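Local coordinates for protein histidyl-trna synthetase (Thermus thermophilus, PDB 1H4V) that catalyses the ATP-dependent attachment of L-histidine to tRNA(His), working as a homodimeric class II aminoacyl-tRNA synthetase, at residues 22-27 with 307-312; 155-160 with 319-324. All blocks are in the same frame, centred on the assembly; numbering follows the deposited sequence.

Contact 1 (22-27 with 307-312); sequences RIVATA and FGVERV. With SO4 (sulfate ion), chain B.
I23 meets F307, V309 and V312 in a buried helix-against-strand-and-helix contact of apolar side chains within the catalytic domain of this class II synthetase. The sequence FGVERV fits motif 3 of the class, in which the end of a sheet strand (302-308) passes directly into a helix (309-318); G308 occupies the N-cap position at that junction. Helix 14-33 packs over the turn, bringing the CA atoms of I23 and V309 to 6.9 Å. I23 supplies most of its side of the interface, and its two branches divide the work. CG1 stands anti to the carbonyl carbon (chi1 -63°) and chi2 is extended, which carries CD1 out to the new helix, 3.9 Å from CG1 of V312 and 4.0 Å from CG1 of V309. The branch methyl CG2 instead reaches the strand, meeting CE1 of F307 at the ring edge, near the ring plane, at 4.0 Å. One turn on, A27 places CB 4.2 Å from CZ of F307, while V24 CG2 makes a looser methyl contact with V309. V127 of the adjacent strand and L147 and C150 of helix 137-153 also pack on F307, and E310, whose CB points away from 22-27, touches H20 of helix 14-33 and hydrogen-bonds through OE2 to ND1 of H125. R22 extends from the helix away from this apolar patch to a sulfate ion, probably from the crystallisation liquor, that R18 NE also binds. The sulfate lies at the guanidinium edge, where R22 NE donates to its O2 at 2.9 Å with an N-H...O angle of 158°.

Contact 2 (155-160 with 319-324); sequences GLRRLK and EGFGLP
E319 and R157 form the polar grip between two loops that each begin at a helix end, with G155 and G320 closing their helices in Schellman motifs. The tight part centres on E319, whose side chain, extended beyond CG, carries the carboxylate across to the R157 backbone. Its OE2 accepts the backbone N-H of R157 at 2.9 Å through the syn lone pair, with an N-H...O angle of 164°, and also bonds to NE2 of H273. CD2 of L156 lies over a face of the carboxylate, 3.4 Å from OE2. The second oxygen, OE1, forms a salt bridge with R157 NE at 2.8 Å, approaching over one guanidinium face. An alanine in place of E319 would probably leave the R157 N-H and guanidinium without this acceptor and opposite charge, setting the arginine free to turn. F321 packs close to the opposing backbone, CZ lying 3.2 Å from G155 O and 3.4 Å from G155 CA. The outer side is looser: CE1 of F321 lies over one face of the exposed R157 guanidinium, offset toward its rim and 3.7 Å from NH2, with the two planes 52° apart, too inclined for a parallel stack. On the inner side, L156 rests on A315 and L316 of helix 309-318 and on L282 of strand 281-287, while F321 also touches L316. L159 continues along helix 137-153 at Y148 and L151, and L323 lies on helix 14-33 beside R18 and M19.

How the contacts relate
From the N terminus, helix 14-33 comes first and the chain then runs through the small three-stranded sheet, helix 83-92 and strands 102-111 and 123-132 to helix 137-153, whose end opens the 155-160 loop. Strand 302-308 and helix 309-318 return it to helix 14-33, so contact 1 closes a loop of 279 intervening residues. Contact 2 follows at once, closing 158 residues between 155-160 and 319-324. The segments alternate along the chain, so the two closures cross. Their centres lie 12 Å apart, and they touch through V312 CG1 with L156 CD1 and through R22 with L323 and P324. Together they tie helices 14-33, 137-153 and 309-318 to the sheet.

Contact 1 (22-27 with 307-312)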
# COMPACT_ATOMS: atom_id res chain seq x y z
N ARG A 22 -5.07 -9.51 4.60
CA ARG A 22 -4.92 -10.95 4.59
C ARG A 22 -4.88 -11.44 3.16
O ARG A 22 -4.03 -12.25 2.78
CB ARG A 22 -6.09 -11.62 5.32
CG ARG A 22 -5.94 -11.68 6.82
CD ARG A 22 -6.62 -12.93 7.35
NE ARG A 22 -6.59 -13.01 8.80
CZ ARG A 22 -7.01 -14.07 9.49
NH1 ARG A 22 -7.49 -15.12 8.84
NH2 ARG A 22 -6.97 -14.07 10.82
N ILE A 23 -5.81 -10.92 2.36
CA ILE A 23 -5.91 -11.28 0.97
C ILE A 23 -4.61 -11.00 0.24
O ILE A 23 -4.09 -11.86 -0.48
CB ILE A 23 -7.07 -10.53 0.31
CG1 ILE A 23 -8.39 -10.96 0.98
CG2 ILE A 23 -7.13 -10.83 -1.18
CD1 ILE A 23 -9.60 -10.20 0.52
N VAL A 24 -4.07 -9.79 0.42
CA VAL A 24 -2.82 -9.43 -0.23
C VAL A 24 -1.66 -10.26 0.32
O VAL A 24 -0.80 -10.70 -0.45
CB VAL A 24 -2.53 -7.90 -0.10
CG1 VAL A 24 -1.11 -7.59 -0.50
CG2 VAL A 24 -3.49 -7.11 -1.01
N ALA A 25 -1.62 -10.48 1.64
CA ALA A 25 -0.55 -11.27 2.26
C ALA A 25 -0.56 -12.69 1.69
O ALA A 25 0.49 -13.30 1.51
CB ALA A 25 -0.71 -11.32 3.78
N THR A 26 -1.75 -13.21 1.42
CA THR A 26 -1.85 -14.55 0.86
C THR A 26 -1.32 -14.58 -0.57
O THR A 26 -0.59 -15.49 -0.95
CB THR A 26 -3.29 -15.03 0.88
OG1 THR A 26 -3.70 -15.21 2.25
CG2 THR A 26 -3.43 -16.35 0.14
N ALA A 27 -1.69 -13.59 -1.38
CA ALA A 27 -1.21 -13.54 -2.75
C ALA A 27 0.31 -13.42 -2.71
O ALA A 27 1.02 -14.07 -3.48
CB ALA A 27 -1.81 -12.34 -3.49
N PHE A 307 -7.11 -10.00 -9.96
CA PHE A 307 -8.35 -10.27 -9.25
C PHE A 307 -8.62 -9.09 -8.30
O PHE A 307 -7.69 -8.45 -7.81
CB PHE A 307 -8.34 -11.63 -8.51
CG PHE A 307 -7.37 -11.72 -7.37
CD1 PHE A 307 -7.58 -11.00 -6.19
CD2 PHE A 307 -6.30 -12.60 -7.43
CE1 PHE A 307 -6.73 -11.17 -5.10
CE2 PHE A 307 -5.44 -12.78 -6.34
CZ PHE A 307 -5.66 -12.07 -5.17
N GLY A 308 -9.89 -8.77 -8.12
CA GLY A 308 -10.25 -7.65 -7.27
C GLY A 308 -10.30 -8.04 -5.81
O GLY A 308 -10.99 -8.99 -5.43
N VAL A 309 -9.56 -7.32 -4.99
CA VAL A 309 -9.53 -7.58 -3.56
C VAL A 309 -10.93 -7.49 -2.97
O VAL A 309 -11.33 -8.36 -2.19
CB VAL A 309 -8.57 -6.60 -2.86
CG1 VAL A 309 -8.59 -6.81 -1.36
CG2 VAL A 309 -7.14 -6.80 -3.41
N GLU A 310 -11.69 -6.46 -3.34
CA GLU A 310 -13.05 -6.30 -2.83
C GLU A 310 -13.96 -7.44 -3.29
O GLU A 310 -14.81 -7.89 -2.54
CB GLU A 310 -13.66 -4.96 -3.25
CG GLU A 310 -13.05 -3.73 -2.60
CD GLU A 310 -11.76 -3.27 -3.26
OE1 GLU A 310 -11.38 -3.87 -4.30
OE2 GLU A 310 -11.14 -2.32 -2.75
N ARG A 311 -13.77 -7.91 -4.52
CA ARG A 311 -14.58 -9.02 -5.03
C ARG A 311 -14.33 -10.24 -4.16
O ARG A 311 -15.25 -10.96 -3.79
CB ARG A 311 -14.20 -9.36 -6.47
CG ARG A 311 -14.57 -8.34 -7.52
CD ARG A 311 -16.05 -8.41 -7.88
NE ARG A 311 -16.39 -7.47 -8.95
CZ ARG A 311 -15.93 -7.55 -10.19
NH1 ARG A 311 -15.10 -8.53 -10.53
NH2 ARG A 311 -16.28 -6.63 -11.09
N VAL A 312 -13.06 -10.48 -3.85
CA VAL A 312 -12.67 -11.62 -3.04
C VAL A 312 -13.17 -11.50 -1.61
O VAL A 312 -13.69 -12.47 -1.07
CB VAL A 312 -11.13 -11.81 -3.05
CG1 VAL A 312 -10.72 -12.89 -2.06
CG2 VAL A 312 -10.68 -12.20 -4.46
S SO4 B . -5.10 -10.39 11.41
O1 SO4 B . -6.10 -11.15 12.18
O2 SO4 B . -4.86 -11.05 10.12
O3 SO4 B . -3.83 -10.32 12.16
O4 SO4 B . -5.59 -9.01 11.19

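Contact 2 (155-160 with 319-324)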
# COMPACT_ATOMS: atom_id res chain seq x y z
N GLY A 155 -9.30 -19.84 1.47
CA GLY A 155 -10.38 -20.61 2.07
C GLY A 155 -11.60 -20.74 1.19
O GLY A 155 -12.55 -21.45 1.53
N LEU A 156 -11.61 -20.05 0.05
CA LEU A 156 -12.74 -20.13 -0.85
C LEU A 156 -12.85 -21.52 -1.46
O LEU A 156 -11.83 -22.15 -1.77
CB LEU A 156 -12.60 -19.08 -1.96
CG LEU A 156 -12.72 -17.61 -1.54
CD1 LEU A 156 -12.37 -16.70 -2.70
CD2 LEU A 156 -14.14 -17.34 -1.04
N ARG A 157 -14.07 -22.00 -1.62
CA ARG A 157 -14.33 -23.30 -2.24
C ARG A 157 -15.40 -23.08 -3.30
O ARG A 157 -15.91 -21.97 -3.43
CB ARG A 157 -14.80 -24.34 -1.22
CG ARG A 157 -15.82 -23.85 -0.23
CD ARG A 157 -15.22 -23.79 1.16
NE ARG A 157 -16.10 -23.09 2.09
CZ ARG A 157 -15.86 -22.98 3.39
NH1 ARG A 157 -14.78 -23.54 3.92
NH2 ARG A 157 -16.71 -22.31 4.17
N ARG A 158 -15.74 -24.11 -4.06
CA ARG A 158 -16.73 -23.94 -5.12
C ARG A 158 -16.21 -22.90 -6.12
O ARG A 158 -16.94 -22.01 -6.56
CB ARG A 158 -18.07 -23.52 -4.52
CG ARG A 158 -18.75 -24.67 -3.81
CD ARG A 158 -19.97 -24.27 -3.01
NE ARG A 158 -20.60 -25.45 -2.42
CZ ARG A 158 -21.54 -25.42 -1.48
NH1 ARG A 158 -21.98 -24.25 -1.01
NH2 ARG A 158 -22.05 -26.55 -1.02
N LEU A 159 -14.94 -23.04 -6.46
CA LEU A 159 -14.29 -22.14 -7.40
C LEU A 159 -14.40 -22.77 -8.78
O LEU A 159 -13.98 -23.91 -8.97
CB LEU A 159 -12.81 -21.96 -7.03
CG LEU A 159 -12.52 -21.15 -5.78
CD1 LEU A 159 -11.03 -21.14 -5.47
CD2 LEU A 159 -13.05 -19.74 -6.00
N LYS A 160 -14.97 -22.03 -9.73
CA LYS A 160 -15.13 -22.53 -11.09
C LYS A 160 -14.10 -21.91 -12.05
O LYS A 160 -14.09 -20.69 -12.26
CB LYS A 160 -16.55 -22.23 -11.62
CG LYS A 160 -17.70 -22.67 -10.71
CD LYS A 160 -17.81 -24.19 -10.59
CE LYS A 160 -18.96 -24.57 -9.64
NZ LYS A 160 -19.06 -26.05 -9.40
N GLU A 319 -19.26 -16.76 1.96
CA GLU A 319 -19.03 -18.12 2.46
C GLU A 319 -19.04 -18.14 3.98
O GLU A 319 -18.82 -19.17 4.60
CB GLU A 319 -17.68 -18.65 1.97
CG GLU A 319 -17.61 -18.99 0.50
CD GLU A 319 -16.46 -19.92 0.19
OE1 GLU A 319 -15.91 -20.50 1.16
OE2 GLU A 319 -16.11 -20.09 -0.99
N GLY A 320 -19.29 -16.98 4.58
CA GLY A 320 -19.34 -16.90 6.03
C GLY A 320 -18.03 -16.62 6.74
O GLY A 320 -18.02 -16.49 7.96
N PHE A 321 -16.93 -16.53 6.00
CA PHE A 321 -15.64 -16.25 6.63
C PHE A 321 -15.65 -15.00 7.50
O PHE A 321 -15.81 -13.88 7.01
CB PHE A 321 -14.54 -16.12 5.57
CG PHE A 321 -13.95 -17.43 5.14
CD1 PHE A 321 -14.73 -18.38 4.47
CD2 PHE A 321 -12.62 -17.74 5.41
CE1 PHE A 321 -14.18 -19.60 4.07
CE2 PHE A 321 -12.07 -18.95 5.02
CZ PHE A 321 -12.85 -19.89 4.35
N GLY A 322 -15.48 -15.20 8.80
CA GLY A 322 -15.45 -14.09 9.73
C GLY A 322 -14.01 -13.91 10.16
O GLY A 322 -13.18 -14.79 9.97
N LEU A 323 -13.71 -12.76 10.75
CA LEU A 323 -12.35 -12.48 11.19
C LEU A 323 -12.35 -12.38 12.71
O LEU A 323 -13.27 -11.80 13.30
CB LEU A 323 -11.89 -11.15 10.57
CG LEU A 323 -10.44 -10.93 10.11
CD1 LEU A 323 -9.98 -12.08 9.23
CD2 LEU A 323 -10.36 -9.62 9.34
N PRO A 324 -11.34 -12.95 13.38
CA PRO A 324 -11.31 -12.86 14.84
C PRO A 324 -11.27 -11.40 15.31
O PRO A 324 -11.15 -10.48 14.50
CB PRO A 324 -10.03 -13.62 15.20
CG PRO A 324 -9.16 -13.39 14.00
CD PRO A 324 -10.12 -13.58 12.86